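Local coordinates for protein PHOX (PDB 4A9V) that probably hydrolyses phosphate monoesters as an alkaline phosphatase of the PhoX family, using a di-iron and calcium cofactor held in a beta-propeller, at residues Asn274-Glu279 / Ile389-Lys394. Residues are numbered along the deposited sequence; the frame is centred on the assembly and turned at random.
Sequences NAALAE and IVVSPK. With LI (lithium ion), chain C.
Strands 276-279 and 386-391 are the inner strands of neighbouring beta-propeller blades. The axes of 276-279 and 389-391 approach to 6.3 Å and run in broadly the same direction, 31° apart. An Asn side chain joins them where backbone pairing is lacking. Asn274 CB points toward 389-394, and CG is turned off a staggered position (chi1 91°), which brings it 3.5 Å from Ile389 N. Asn274 OD1 accepts from Ile389 N at 2.9 Å, with the N-H above the carbonyl plane. Asn274 ND2 donates to Ile389 O, also at 2.9 Å. This second bond is nearly straight (171°), in the amide plane and on a carbonyl lone pair.

Further along, small apolar side chains meet each other and backbone carbonyls. Ala276 CB lies 3.3 Å from Ile389 O and 3.8 Å from Ile389 CG2. Val391 CG2 lies 4.3 Å from Ala278 CB and 3.9 Å from Leu277 O. Outside the contact, a lithium ion is modelled against both Glu279 carboxylate oxygens, too close to CD for clean bidentate geometry.

The two buried bonds fix the Asn274 amide flip and join the backbones beside Glu273 and Glu387, cofactor ligands they probably help to position.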
loop_
_atom_site.group_PDB
_atom_site.type_symbol
_atom_site.label_atom_id
_atom_site.label_comp_id
_atom_site.label_asym_id
_atom_site.label_seq_id
_atom_site.Cartn_x
_atom_site.Cartn_y
_atom_site.Cartn_z
ATOM N N ASN A 274 1.011 1.531 -3.604
ATOM C CA ASN A 274 0.340 0.489 -4.385
ATOM C C ASN A 274 0.642 0.630 -5.871
ATOM O O ASN A 274 1.459 1.446 -6.291
ATOM C CB ASN A 274 -1.178 0.385 -4.069
ATOM C CG ASN A 274 -2.051 1.253 -4.964
ATOM O OD1 ASN A 274 -1.667 2.351 -5.371
ATOM N ND2 ASN A 274 -3.294 0.822 -5.159
ATOM N N ALA A 275 0.030 -0.246 -6.658
ATOM C CA ALA A 275 0.301 -0.335 -8.082
ATOM C C ALA A 275 -1.024 -0.595 -8.793
ATOM O O ALA A 275 -1.588 -1.679 -8.702
ATOM C CB ALA A 275 1.293 -1.457 -8.356
ATOM N N ALA A 276 -1.586 0.458 -9.372
ATOM C CA ALA A 276 -2.938 0.422 -9.926
ATOM C C ALA A 276 -2.887 0.106 -11.412
ATOM O O ALA A 276 -2.334 0.879 -12.192
ATOM C CB ALA A 276 -3.634 1.757 -9.704
ATOM N N LEU A 277 -3.460 -1.028 -11.801
ATOM C CA LEU A 277 -3.410 -1.479 -13.193
ATOM C C LEU A 277 -4.485 -0.816 -14.043
ATOM O O LEU A 277 -5.649 -0.750 -13.656
ATOM C CB LEU A 277 -3.571 -2.998 -13.260
ATOM C CG LEU A 277 -2.279 -3.813 -13.278
ATOM C CD1 LEU A 277 -1.538 -3.668 -14.596
ATOM C CD2 LEU A 277 -1.384 -3.469 -12.104
ATOM N N ALA A 278 -4.102 -0.484 -15.270
ATOM C CA ALA A 278 -5.024 -0.068 -16.309
ATOM C C ALA A 278 -4.448 -0.541 -17.641
ATOM O O ALA A 278 -3.427 -1.228 -17.675
ATOM C CB ALA A 278 -5.195 1.451 -16.286
ATOM N N GLU A 279 -5.090 -0.154 -18.728
ATOM C CA GLU A 279 -4.675 -0.599 -20.044
ATOM C C GLU A 279 -4.874 0.560 -21.005
ATOM O O GLU A 279 -5.891 1.247 -20.952
ATOM C CB GLU A 279 -5.520 -1.808 -20.464
ATOM C CG GLU A 279 -5.106 -2.489 -21.766
ATOM C CD GLU A 279 -5.864 -3.790 -22.053
ATOM O OE1 GLU A 279 -6.692 -4.236 -21.234
ATOM O OE2 GLU A 279 -5.556 -4.437 -23.076
ATOM N N ILE A 389 -3.785 4.316 -5.138
ATOM C CA ILE A 389 -4.412 4.738 -6.384
ATOM C C ILE A 389 -5.339 3.627 -6.867
ATOM O O ILE A 389 -4.991 2.438 -6.786
ATOM C CB ILE A 389 -3.335 5.044 -7.448
ATOM C CG1 ILE A 389 -2.423 6.169 -6.949
ATOM C CG2 ILE A 389 -3.983 5.424 -8.772
ATOM C CD1 ILE A 389 -1.198 6.417 -7.807
ATOM N N VAL A 390 -6.505 4.011 -7.389
ATOM C CA VAL A 390 -7.406 3.046 -8.017
ATOM C C VAL A 390 -7.956 3.641 -9.308
ATOM O O VAL A 390 -8.011 4.860 -9.479
ATOM C CB VAL A 390 -8.583 2.634 -7.091
ATOM C CG1 VAL A 390 -8.076 1.828 -5.906
ATOM C CG2 VAL A 390 -9.386 3.851 -6.648
ATOM N N VAL A 391 -8.395 2.758 -10.187
ATOM C CA VAL A 391 -8.944 3.123 -11.481
ATOM C C VAL A 391 -10.393 2.627 -11.529
ATOM O O VAL A 391 -10.654 1.442 -11.321
ATOM C CB VAL A 391 -8.123 2.460 -12.614
ATOM C CG1 VAL A 391 -8.720 2.803 -13.968
ATOM C CG2 VAL A 391 -6.662 2.893 -12.547
ATOM N N SER A 392 -11.344 3.508 -11.807
ATOM C CA SER A 392 -12.740 3.082 -11.865
ATOM C C SER A 392 -12.927 2.036 -12.952
ATOM O O SER A 392 -12.590 2.283 -14.102
ATOM C CB SER A 392 -13.645 4.258 -12.174
ATOM O OG SER A 392 -14.935 3.791 -12.501
ATOM N N PRO A 393 -13.627 0.937 -12.634
ATOM C CA PRO A 393 -13.957 -0.042 -13.668
ATOM C C PRO A 393 -15.092 0.427 -14.576
ATOM O O PRO A 393 -15.338 -0.177 -15.614
ATOM C CB PRO A 393 -14.379 -1.273 -12.866
ATOM C CG PRO A 393 -14.893 -0.718 -11.582
ATOM C CD PRO A 393 -14.043 0.492 -11.293
ATOM N N LYS A 394 -15.786 1.484 -14.171
ATOM C CA LYS A 394 -16.913 2.006 -14.937
ATOM C C LYS A 394 -16.497 3.067 -15.945
ATOM O O LYS A 394 -17.016 3.079 -17.054
ATOM C CB LYS A 394 -17.995 2.559 -14.005
ATOM C CG LYS A 394 -18.688 1.496 -13.168
ATOM C CD LYS A 394 -19.452 0.522 -14.052
ATOM C CE LYS A 394 -20.475 -0.278 -13.267
ATOM N NZ LYS A 394 -21.214 -1.221 -14.148
HETATM LI LI LI C . -7.183 -3.270 -22.805
HETATM O O HOH W 1 -8.011 -0.972 -23.572
HETATM O O HOH W 2 -8.151 -5.038 -24.295
#